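Local structure of acyl-CoA dehydrogenase (Thermus thermophilus, 2Z1Q) at residues Phe106-Gly111 / Trp181-Gly186; Met223-Ser228 / Ala391-Ile396; Leu48-Arg53 / Leu59-Pro64. The protein binds FAD and probably oxidises saturated acyl-CoA thioesters to their 2,3-dehydro forms, passing the electrons to an acceptor. All coordinates share one frame; numbering follows the deposited sequence.

Contact 1 of 3, residues Phe106-Gly111 / Trp181-Gly186. With FAD (flavin-adenine dinucleotide), chain D.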
loop_
_atom_site.group_PDB
_atom_site.type_symbol
_atom_site.label_atom_id
_atom_site.label_comp_id
_atom_site.label_asym_id
_atom_site.label_seq_id
_atom_site.Cartn_x
_atom_site.Cartn_y
_atom_site.Cartn_z
ATOM N N PHE B 106 12.869 7.610 15.568
ATOM C CA PHE B 106 13.816 8.635 15.960
ATOM C C PHE B 106 14.041 9.603 14.794
ATOM O O PHE B 106 14.383 10.771 15.005
ATOM C CB PHE B 106 15.138 8.011 16.407
ATOM C CG PHE B 106 16.177 9.025 16.753
ATOM C CD1 PHE B 106 16.051 9.816 17.893
ATOM C CD2 PHE B 106 17.238 9.252 15.895
ATOM C CE1 PHE B 106 16.975 10.830 18.163
ATOM C CE2 PHE B 106 18.163 10.258 16.149
ATOM C CZ PHE B 106 18.033 11.051 17.282
ATOM N N SER B 107 13.823 9.127 13.569
ATOM C CA SER B 107 13.985 9.965 12.391
ATOM C C SER B 107 13.034 11.166 12.485
ATOM O O SER B 107 13.404 12.288 12.119
ATOM C CB SER B 107 13.695 9.156 11.128
ATOM O OG SER B 107 12.369 8.654 11.150
ATOM N N VAL B 108 11.811 10.941 12.966
ATOM C CA VAL B 108 10.853 12.043 13.098
ATOM C C VAL B 108 11.319 12.965 14.237
ATOM O O VAL B 108 11.232 14.181 14.130
ATOM C CB VAL B 108 9.417 11.515 13.363
ATOM C CG1 VAL B 108 8.432 12.670 13.554
ATOM C CG2 VAL B 108 8.973 10.665 12.179
ATOM N N THR B 109 11.825 12.380 15.318
ATOM C CA THR B 109 12.322 13.183 16.445
ATOM C C THR B 109 13.391 14.139 15.913
ATOM O O THR B 109 13.284 15.350 16.076
ATOM C CB THR B 109 12.945 12.281 17.532
ATOM O OG1 THR B 109 11.994 11.295 17.934
ATOM C CG2 THR B 109 13.364 13.115 18.736
ATOM N N TYR B 110 14.402 13.576 15.250
ATOM C CA TYR B 110 15.489 14.361 14.653
ATOM C C TYR B 110 14.945 15.357 13.625
ATOM O O TYR B 110 15.253 16.552 13.678
ATOM C CB TYR B 110 16.489 13.426 13.949
ATOM C CG TYR B 110 17.581 14.142 13.178
ATOM C CD1 TYR B 110 18.701 14.638 13.829
ATOM C CD2 TYR B 110 17.475 14.346 11.795
ATOM C CE1 TYR B 110 19.698 15.321 13.145
ATOM C CE2 TYR B 110 18.481 15.038 11.090
ATOM C CZ TYR B 110 19.589 15.520 11.788
ATOM O OH TYR B 110 20.612 16.215 11.188
ATOM N N GLY B 111 14.135 14.854 12.695
ATOM C CA GLY B 111 13.572 15.693 11.651
ATOM C C GLY B 111 12.758 16.876 12.141
ATOM O O GLY B 111 12.948 18.003 11.681
ATOM N N TRP B 181 -1.388 16.847 17.152
ATOM C CA TRP B 181 -0.278 16.033 16.650
ATOM C C TRP B 181 1.095 16.717 16.736
ATOM O O TRP B 181 1.736 16.896 15.714
ATOM C CB TRP B 181 -0.506 15.666 15.167
ATOM C CG TRP B 181 -1.714 14.819 14.802
ATOM C CD1 TRP B 181 -2.791 15.210 14.047
ATOM C CD2 TRP B 181 -1.927 13.434 15.108
ATOM N NE1 TRP B 181 -3.654 14.158 13.865
ATOM C CE2 TRP B 181 -3.150 13.055 14.505
ATOM C CE3 TRP B 181 -1.203 12.476 15.832
ATOM C CZ2 TRP B 181 -3.663 11.760 14.603
ATOM C CZ3 TRP B 181 -1.717 11.184 15.930
ATOM C CH2 TRP B 181 -2.937 10.841 15.317
ATOM N N ILE B 182 1.565 17.082 17.922
ATOM C CA ILE B 182 2.869 17.751 18.013
ATOM C C ILE B 182 4.020 16.781 18.260
ATOM O O ILE B 182 4.124 16.204 19.335
ATOM C CB ILE B 182 2.859 18.815 19.135
ATOM C CG1 ILE B 182 2.029 20.004 18.695
ATOM C CG2 ILE B 182 4.258 19.303 19.440
ATOM C CD1 ILE B 182 0.589 19.704 18.571
ATOM N N SER B 183 4.879 16.597 17.262
ATOM C CA SER B 183 6.032 15.705 17.435
ATOM C C SER B 183 6.980 16.299 18.478
ATOM O O SER B 183 7.171 17.519 18.519
ATOM C CB SER B 183 6.803 15.539 16.107
ATOM O OG SER B 183 5.964 15.122 15.048
ATOM N N ASN B 184 7.561 15.434 19.307
ATOM C CA ASN B 184 8.505 15.835 20.358
ATOM C C ASN B 184 7.850 16.510 21.569
ATOM O O ASN B 184 8.531 16.865 22.542
ATOM C CB ASN B 184 9.581 16.784 19.779
ATOM C CG ASN B 184 10.537 16.096 18.785
ATOM O OD1 ASN B 184 11.266 16.772 18.061
ATOM N ND2 ASN B 184 10.542 14.770 18.757
ATOM N N ALA B 185 6.532 16.673 21.523
ATOM C CA ALA B 185 5.786 17.324 22.599
ATOM C C ALA B 185 6.009 16.710 23.971
ATOM O O ALA B 185 5.877 17.389 24.991
ATOM C CB ALA B 185 4.304 17.327 22.267
ATOM N N GLY B 186 6.345 15.430 24.005
ATOM C CA GLY B 186 6.559 14.755 25.267
ATOM C C GLY B 186 7.823 15.160 26.019
ATOM O O GLY B 186 7.906 14.938 27.222
HETATM P PA FAD D . -7.343 15.918 6.540
HETATM O O1A FAD D . -6.617 14.852 7.184
HETATM O O2A FAD D . -7.902 17.206 7.303
HETATM O O5B FAD D . -7.114 16.081 5.000
HETATM C C5B FAD D . -7.857 15.088 4.295
HETATM C C4B FAD D . -7.604 15.545 2.877
HETATM O O4B FAD D . -6.608 16.415 2.513
HETATM C C3B FAD D . -7.925 14.586 1.642
HETATM O O3B FAD D . -9.331 14.567 1.367
HETATM C C2B FAD D . -7.032 15.423 0.637
HETATM O O2B FAD D . -7.405 15.353 -0.743
HETATM C C1B FAD D . -7.369 16.678 1.391
HETATM N N9A FAD D . -7.233 18.000 0.857
HETATM C C8A FAD D . -6.929 19.062 1.659
HETATM N N7A FAD D . -6.904 20.146 0.976
HETATM C C5A FAD D . -7.166 19.860 -0.317
HETATM C C6A FAD D . -7.277 20.634 -1.511
HETATM N N6A FAD D . -7.075 21.998 -1.459
HETATM N N1A FAD D . -7.573 19.983 -2.670
HETATM C C2A FAD D . -7.788 18.672 -2.711
HETATM N N3A FAD D . -7.701 17.943 -1.616
HETATM C C4A FAD D . -7.405 18.457 -0.411
HETATM N N1 FAD D . 1.863 19.080 12.876
HETATM C C2 FAD D . 2.668 20.066 13.328
HETATM O O2 FAD D . 2.280 21.219 13.232
HETATM N N3 FAD D . 3.876 19.830 13.899
HETATM C C4 FAD D . 4.375 18.557 14.064
HETATM O O4 FAD D . 5.447 18.353 14.578
HETATM C C4X FAD D . 3.533 17.424 13.606
HETATM N N5 FAD D . 3.904 16.141 13.750
HETATM C C5X FAD D . 3.093 15.123 13.361
HETATM C C6 FAD D . 3.467 13.749 13.576
HETATM C C7 FAD D . 2.588 12.717 13.205
HETATM C C7M FAD D . 2.981 11.275 13.461
HETATM C C8 FAD D . 1.329 13.022 12.597
HETATM C C8M FAD D . 0.350 11.942 12.192
HETATM C C9 FAD D . 0.966 14.333 12.377
HETATM C C9A FAD D . 1.826 15.409 12.755
HETATM N N10 FAD D . 1.412 16.745 12.557
HETATM C C10 FAD D . 2.217 17.783 12.980
HETATM C "C1'" FAD D . 0.118 16.928 11.953
HETATM C "C2'" FAD D . 0.139 17.267 10.455
HETATM O "O2'" FAD D . 0.744 18.530 10.223
HETATM C "C3'" FAD D . -1.321 17.241 10.132
HETATM O "O3'" FAD D . -1.793 15.887 10.385
HETATM C "C4'" FAD D . -1.674 17.555 8.704
HETATM O "O4'" FAD D . -1.297 18.873 8.298
HETATM C "C5'" FAD D . -3.143 17.332 8.730
HETATM O "O5'" FAD D . -3.753 17.479 7.548
HETATM P P FAD D . -5.181 16.866 7.946
HETATM O O1P FAD D . -4.934 15.527 8.544
HETATM O O2P FAD D . -5.935 17.810 9.036
HETATM O O3P FAD D . -5.948 16.760 6.507
#

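Contact 2 of 3, residues Met223-Ser228 / Ala391-Ile396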
loop_
_atom_site.group_PDB
_atom_site.type_symbol
_atom_site.label_atom_id
_atom_site.label_comp_id
_atom_site.label_asym_id
_atom_site.label_seq_id
_atom_site.Cartn_x
_atom_site.Cartn_y
_atom_site.Cartn_z
ATOM N N MET B 223 -0.380 4.031 13.975
ATOM C CA MET B 223 -0.038 2.738 13.383
ATOM C C MET B 223 1.463 2.502 13.285
ATOM O O MET B 223 1.897 1.355 13.284
ATOM C CB MET B 223 -0.714 2.491 12.005
ATOM C CG MET B 223 -0.014 3.006 10.775
ATOM S SD MET B 223 -0.475 2.216 9.219
ATOM C CE MET B 223 -2.196 2.693 9.093
ATOM N N GLY B 224 2.246 3.581 13.241
ATOM C CA GLY B 224 3.691 3.446 13.115
ATOM C C GLY B 224 4.512 4.550 13.755
ATOM O O GLY B 224 3.974 5.409 14.450
ATOM N N ILE B 225 5.816 4.551 13.473
ATOM C CA ILE B 225 6.758 5.494 14.080
ATOM C C ILE B 225 6.441 5.660 15.571
ATOM O O ILE B 225 6.356 6.777 16.089
ATOM C CB ILE B 225 6.786 6.896 13.381
ATOM C CG1 ILE B 225 5.420 7.567 13.391
ATOM C CG2 ILE B 225 7.236 6.762 11.948
ATOM C CD1 ILE B 225 5.489 8.962 12.817
ATOM N N LYS B 226 6.264 4.525 16.247
ATOM C CA LYS B 226 5.954 4.519 17.674
ATOM C C LYS B 226 7.090 5.092 18.529
ATOM O O LYS B 226 6.853 5.574 19.637
ATOM C CB LYS B 226 5.619 3.102 18.129
ATOM C CG LYS B 226 4.295 2.559 17.590
ATOM C CD LYS B 226 4.123 1.098 17.969
ATOM C CE LYS B 226 2.727 0.623 17.613
ATOM N NZ LYS B 226 2.450 1.052 16.242
ATOM N N ALA B 227 8.317 5.042 18.011
ATOM C CA ALA B 227 9.469 5.584 18.738
ATOM C C ALA B 227 9.404 7.104 18.769
ATOM O O ALA B 227 10.216 7.754 19.419
ATOM C CB ALA B 227 10.774 5.152 18.073
ATOM N N SER B 228 8.447 7.684 18.062
ATOM C CA SER B 228 8.352 9.140 18.056
ATOM C C SER B 228 7.296 9.617 19.045
ATOM O O SER B 228 6.279 8.947 19.257
ATOM C CB SER B 228 8.016 9.651 16.643
ATOM O OG SER B 228 7.928 11.069 16.609
ATOM N N ALA B 391 6.311 3.724 7.098
ATOM C CA ALA B 391 6.284 4.406 5.806
ATOM C C ALA B 391 5.014 5.171 5.500
ATOM O O ALA B 391 5.054 6.262 4.939
ATOM C CB ALA B 391 6.540 3.407 4.699
ATOM N N ARG B 392 3.892 4.569 5.873
ATOM C CA ARG B 392 2.566 5.117 5.614
ATOM C C ARG B 392 2.385 6.624 5.897
ATOM O O ARG B 392 1.704 7.327 5.139
ATOM C CB ARG B 392 1.523 4.302 6.404
ATOM C CG ARG B 392 0.236 4.016 5.637
ATOM C CD ARG B 392 -0.172 5.260 4.934
ATOM N NE ARG B 392 -1.155 5.135 3.876
ATOM C CZ ARG B 392 -1.463 6.172 3.108
ATOM N NH1 ARG B 392 -2.368 6.073 2.141
ATOM N NH2 ARG B 392 -0.822 7.312 3.306
ATOM N N ILE B 393 2.992 7.125 6.968
ATOM C CA ILE B 393 2.843 8.540 7.322
ATOM C C ILE B 393 3.453 9.516 6.308
ATOM O O ILE B 393 2.988 10.646 6.159
ATOM C CB ILE B 393 3.455 8.812 8.728
ATOM C CG1 ILE B 393 3.006 10.183 9.246
ATOM C CG2 ILE B 393 4.978 8.743 8.664
ATOM C CD1 ILE B 393 1.494 10.332 9.378
ATOM N N ASN B 394 4.466 9.072 5.580
ATOM C CA ASN B 394 5.136 9.941 4.622
ATOM C C ASN B 394 4.334 10.629 3.533
ATOM O O ASN B 394 4.644 11.763 3.180
ATOM C CB ASN B 394 6.324 9.196 4.040
ATOM C CG ASN B 394 7.353 8.909 5.099
ATOM O OD1 ASN B 394 7.789 9.823 5.802
ATOM N ND2 ASN B 394 7.729 7.648 5.247
ATOM N N ARG B 395 3.299 9.973 3.020
ATOM C CA ARG B 395 2.458 10.570 1.985
ATOM C C ARG B 395 1.536 11.638 2.579
ATOM O O ARG B 395 0.762 12.280 1.863
ATOM C CB ARG B 395 1.639 9.479 1.293
ATOM C CG ARG B 395 2.483 8.522 0.445
ATOM C CD ARG B 395 1.834 7.133 0.371
ATOM N NE ARG B 395 0.527 7.147 -0.283
ATOM C CZ ARG B 395 -0.310 6.113 -0.298
ATOM N NH1 ARG B 395 0.006 4.979 0.299
ATOM N NH2 ARG B 395 -1.478 6.221 -0.917
ATOM N N ILE B 396 1.623 11.829 3.893
ATOM C CA ILE B 396 0.806 12.833 4.581
ATOM C C ILE B 396 1.655 14.008 5.070
ATOM O O ILE B 396 1.249 15.168 4.926
ATOM C CB ILE B 396 0.055 12.188 5.746
ATOM C CG1 ILE B 396 -0.873 11.125 5.172
ATOM C CG2 ILE B 396 -0.739 13.226 6.543
ATOM C CD1 ILE B 396 -1.603 10.358 6.198
#

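Contact 3 of 3, residues Leu48-Arg53 / Leu59-Pro64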
loop_
_atom_site.group_PDB
_atom_site.type_symbol
_atom_site.label_atom_id
_atom_site.label_comp_id
_atom_site.label_asym_id
_atom_site.label_seq_id
_atom_site.Cartn_x
_atom_site.Cartn_y
_atom_site.Cartn_z
ATOM N N LEU B 48 19.537 2.219 16.997
ATOM C CA LEU B 48 18.995 0.890 16.769
ATOM C C LEU B 48 18.894 0.013 18.023
ATOM O O LEU B 48 17.894 -0.675 18.234
ATOM C CB LEU B 48 19.840 0.169 15.721
ATOM C CG LEU B 48 19.092 -0.793 14.806
ATOM C CD1 LEU B 48 17.951 -0.043 14.138
ATOM C CD2 LEU B 48 20.052 -1.358 13.764
ATOM N N PRO B 49 19.944 0.011 18.856
ATOM C CA PRO B 49 19.937 -0.798 20.079
ATOM C C PRO B 49 18.795 -0.467 21.049
ATOM O O PRO B 49 18.392 -1.307 21.851
ATOM C CB PRO B 49 21.312 -0.511 20.682
ATOM C CG PRO B 49 22.161 -0.285 19.461
ATOM C CD PRO B 49 21.278 0.582 18.603
ATOM N N LEU B 50 18.276 0.754 20.954
ATOM C CA LEU B 50 17.197 1.211 21.831
ATOM C C LEU B 50 15.823 1.273 21.153
ATOM O O LEU B 50 14.808 1.510 21.810
ATOM C CB LEU B 50 17.550 2.593 22.383
ATOM C CG LEU B 50 18.859 2.717 23.166
ATOM C CD1 LEU B 50 19.091 4.188 23.445
ATOM C CD2 LEU B 50 18.807 1.916 24.467
ATOM N N LEU B 51 15.792 1.052 19.846
ATOM C CA LEU B 51 14.551 1.107 19.084
ATOM C C LEU B 51 13.379 0.320 19.678
ATOM O O LEU B 51 12.264 0.834 19.776
ATOM C CB LEU B 51 14.807 0.621 17.657
ATOM C CG LEU B 51 13.640 0.757 16.680
ATOM C CD1 LEU B 51 13.044 2.171 16.744
ATOM C CD2 LEU B 51 14.150 0.433 15.283
ATOM N N GLU B 52 13.638 -0.927 20.060
ATOM C CA GLU B 52 12.608 -1.793 20.624
ATOM C C GLU B 52 12.003 -1.193 21.892
ATOM O O GLU B 52 10.784 -1.145 22.037
ATOM C CB GLU B 52 13.197 -3.179 20.928
ATOM C CG GLU B 52 12.245 -4.347 20.697
ATOM C CD GLU B 52 11.835 -4.506 19.233
ATOM O OE1 GLU B 52 12.730 -4.572 18.362
ATOM O OE2 GLU B 52 10.614 -4.572 18.954
ATOM N N ARG B 53 12.852 -0.738 22.808
ATOM C CA ARG B 53 12.364 -0.150 24.051
ATOM C C ARG B 53 11.571 1.124 23.789
ATOM O O ARG B 53 10.565 1.375 24.442
ATOM C CB ARG B 53 13.525 0.158 25.006
ATOM C CG ARG B 53 14.157 -1.057 25.674
ATOM C CD ARG B 53 15.480 -0.698 26.368
ATOM N NE ARG B 53 15.351 0.263 27.469
ATOM C CZ ARG B 53 16.395 0.805 28.094
ATOM N NH1 ARG B 53 16.215 1.669 29.091
ATOM N NH2 ARG B 53 17.626 0.498 27.712
ATOM N N LEU B 59 9.743 6.432 25.472
ATOM C CA LEU B 59 9.974 7.518 24.542
ATOM C C LEU B 59 10.969 8.538 25.073
ATOM O O LEU B 59 11.532 9.312 24.299
ATOM C CB LEU B 59 8.662 8.237 24.210
ATOM C CG LEU B 59 7.623 7.390 23.481
ATOM C CD1 LEU B 59 6.338 8.195 23.300
ATOM C CD2 LEU B 59 8.200 6.941 22.139
ATOM N N GLU B 60 11.181 8.544 26.388
ATOM C CA GLU B 60 12.107 9.502 26.975
ATOM C C GLU B 60 13.552 9.218 26.554
ATOM O O GLU B 60 14.440 10.054 26.746
ATOM C CB GLU B 60 11.982 9.517 28.501
ATOM C CG GLU B 60 12.414 8.237 29.202
ATOM C CD GLU B 60 11.337 7.173 29.228
ATOM O OE1 GLU B 60 11.459 6.237 30.048
ATOM O OE2 GLU B 60 10.375 7.261 28.437
ATOM N N LEU B 61 13.778 8.042 25.973
ATOM C CA LEU B 61 15.110 7.679 25.509
ATOM C C LEU B 61 15.510 8.603 24.350
ATOM O O LEU B 61 16.687 8.678 23.994
ATOM C CB LEU B 61 15.138 6.209 25.091
ATOM C CG LEU B 61 15.716 5.193 26.092
ATOM C CD1 LEU B 61 15.475 5.616 27.532
ATOM C CD2 LEU B 61 15.100 3.825 25.808
ATOM N N ASN B 62 14.529 9.306 23.775
ATOM C CA ASN B 62 14.784 10.254 22.688
ATOM C C ASN B 62 15.698 11.395 23.191
ATOM O O ASN B 62 16.472 11.957 22.422
ATOM C CB ASN B 62 13.472 10.891 22.180
ATOM C CG ASN B 62 12.770 10.056 21.107
ATOM O OD1 ASN B 62 11.705 9.489 21.346
ATOM N ND2 ASN B 62 13.355 9.996 19.915
ATOM N N VAL B 63 15.586 11.739 24.473
ATOM C CA VAL B 63 16.383 12.834 25.031
ATOM C C VAL B 63 17.882 12.537 25.003
ATOM O O VAL B 63 18.662 13.288 24.432
ATOM C CB VAL B 63 15.942 13.170 26.469
ATOM C CG1 VAL B 63 16.770 14.315 27.022
ATOM C CG2 VAL B 63 14.468 13.545 26.485
ATOM N N PRO B 64 18.303 11.432 25.630
ATOM C CA PRO B 64 19.733 11.140 25.598
ATOM C C PRO B 64 20.226 10.914 24.160
ATOM O O PRO B 64 21.351 11.294 23.824
ATOM C CB PRO B 64 19.848 9.896 26.484
ATOM C CG PRO B 64 18.500 9.239 26.322
ATOM C CD PRO B 64 17.575 10.424 26.412
#

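Contact 1 of 3, residues Phe106-Gly111 / Trp181-Gly186
Val108 and Thr109 of helix 106-117 meet Ser183 and Asn184 at the end of strand 172-183, where the all-helical N-terminal domain of the acyl-CoA dehydrogenase fold rests on the middle beta domain beside the flavin ring. Phe106 begins the segment on the far side of the helix, packed on Asn62, Leu65 and Met66 of helix 62-71. Two residues on, Val108 carries CG1 anti to its own N (chi1 178°), which brings this methyl over the hydroxyl end of Ser183, CG1 to OG 3.8 Å. Thr109 has its methyl in the same setting: CG2 lies 4.1 Å from CG of Asn184, and the two side chains cross obliquely, so an apolar branch presses against the amide end. Tyr110 turns away from the strand and ties its OH to Leu74 O. Gly111 closes the helical turn, its N bonded to Ser107 O at 2.7 Å.

On the other segment the chain leaves the strand through a type II turn from Ile182 to Ala185. At its third position Asn184 takes the positive phi such a turn needs, and the end of its side chain comes up to the helix. Ser183, the second position, works both ways: its CB points to the helix while its backbone and hydroxyl serve FAD. Trp181, just before the turn, has C8M of the flavin 3.9 Å above one face of its indole, near the rim, and Tyr376 of the second subunit meets the same ring system with planes at about 60°. The flavin pyrimidine carbonyl is held by Ser183 N, 3.3 Å from FAD O4 with an N-H...O angle of 153°, and Ser183 OG donates to FAD N5 at 2.6 Å.

Contact 2 of 3, residues Met223-Ser228 / Ala391-Ile396
Ile225, on a loop without regular structure, faces Ile393 in the C-terminal end region of helix 383-392. Ile225 sits in the left-handed region (phi 42°, psi 48°) and opens a type I turn closed by Ser228 N to Ile225 O at 3.0 Å; this loop connects strands 214-216 and 230-235. The other segment carries the last part of helix 383-392, with Asn394 N bonded to Ala391 O and Ile396 N to Ile393 O, each at 2.9 Å. No hydrogen bond joins the two segments directly, but the helix nonetheless grips the loop: Asp390 accepts from Ile225 N, and Arg389 donates to Met223 O.

Two apolar touches carry the contact. CD1 of Ile225 approaches CG2 of Ile393 at 4.2 Å, the side chains crossing at about a right angle. Beside them, Met223 has CG wedged between its N and carbonyl carbon (chi1 87°), which sends SD to the aliphatic root of Arg392, 4.0 Å from its CB. Beyond that root Arg392 leads away: its guanidinium lies across that of Arg395, with Arg395 NH1 3.2 Å above its plane and toward the rim. Both arginines form salt bridges to Asp367 of the second subunit, and Arg395 also to Asp363 of its own chain, so the carboxylates probably offset the gathered positive charge.

Ile225 and Ile393 both touch FAD. Here a loop of the middle domain and the end region of a C-terminal-domain helix form an apolar wall of the flavin pocket, next to the subunit interface of the acyl-CoA dehydrogenase dimer.

Contact 3 of 3, residues Leu48-Arg53 / Leu59-Pro64
Leu61 projects toward helix 30-54 and meets Leu50 and Arg53, two residues one turn apart on it. The apolar part is slight: CD2 of Leu50 stands 4.4 Å from CD2 of Leu61, methyl to methyl. The backbones behind them are well separated, with the CA atoms of Leu50 and Leu61 7.7 Å apart, so the side chains alone bridge the distance.

The second kind of contact sets a methyl against a flat charged group. Arg53 starts with CG beside its own N (chi1 -74°) and bends at chi3 (63°), which lays the guanidinium over the end of Leu61; the two side chains run at about a right angle. CD2 of Leu61 lies 3.8 Å above one face, offset toward the rim, with Arg53 NE at 3.9 Å from it. The methyl takes up a face, while the charge is answered by a salt bridge from NH1 to Glu58, in the connection between the segments. Glu60 OE1 stays 6.7 Å from Arg53 NH1, too far for a direct contact.

Backbone hydrogen bonds shape the segments: Leu51 N bonds to Leu48 O in a kinked part of helix 30-54, and residues 59-61 form a short 3-10 turn, with Asn62 N to Leu59 O at 3.0 Å, from which the chain passes into helix 62-71.

The pair thus joins the end of helix 30-54 to the start of helix 62-71 across a short connection at the surface of the helical N-terminal domain. Further in, Leu51 packs on Ala227 in the loop before strand 230-235, and Asn62 and Val63 lean on Phe187 in the loop before strand 190-197.

How the contacts relate
Contacts 1 and 2 border the flavin, and contact 3 lies farther out. Contacts 1 and 2 have centres about 11 Å apart and share the flavin ring: beside Ser183 at N5, Ile225 CD1 comes within 3.5 Å of FAD C7M and Ile393 CD1 within 3.4 Å of FAD C8M. Val108 couples the two, its CG2 being 3.9 Å from Ile225 CD1. The centre of contact 3 is about 13 Å from that of contact 1 and 16 Å from that of contact 2. It reaches contact 1 through Asn62, beside Phe106 and Thr109, and contact 2 through Leu59 CD2, 3.5 Å from Ala227 O. The 223-228 loop therefore touches residues of both contact 1 and contact 3.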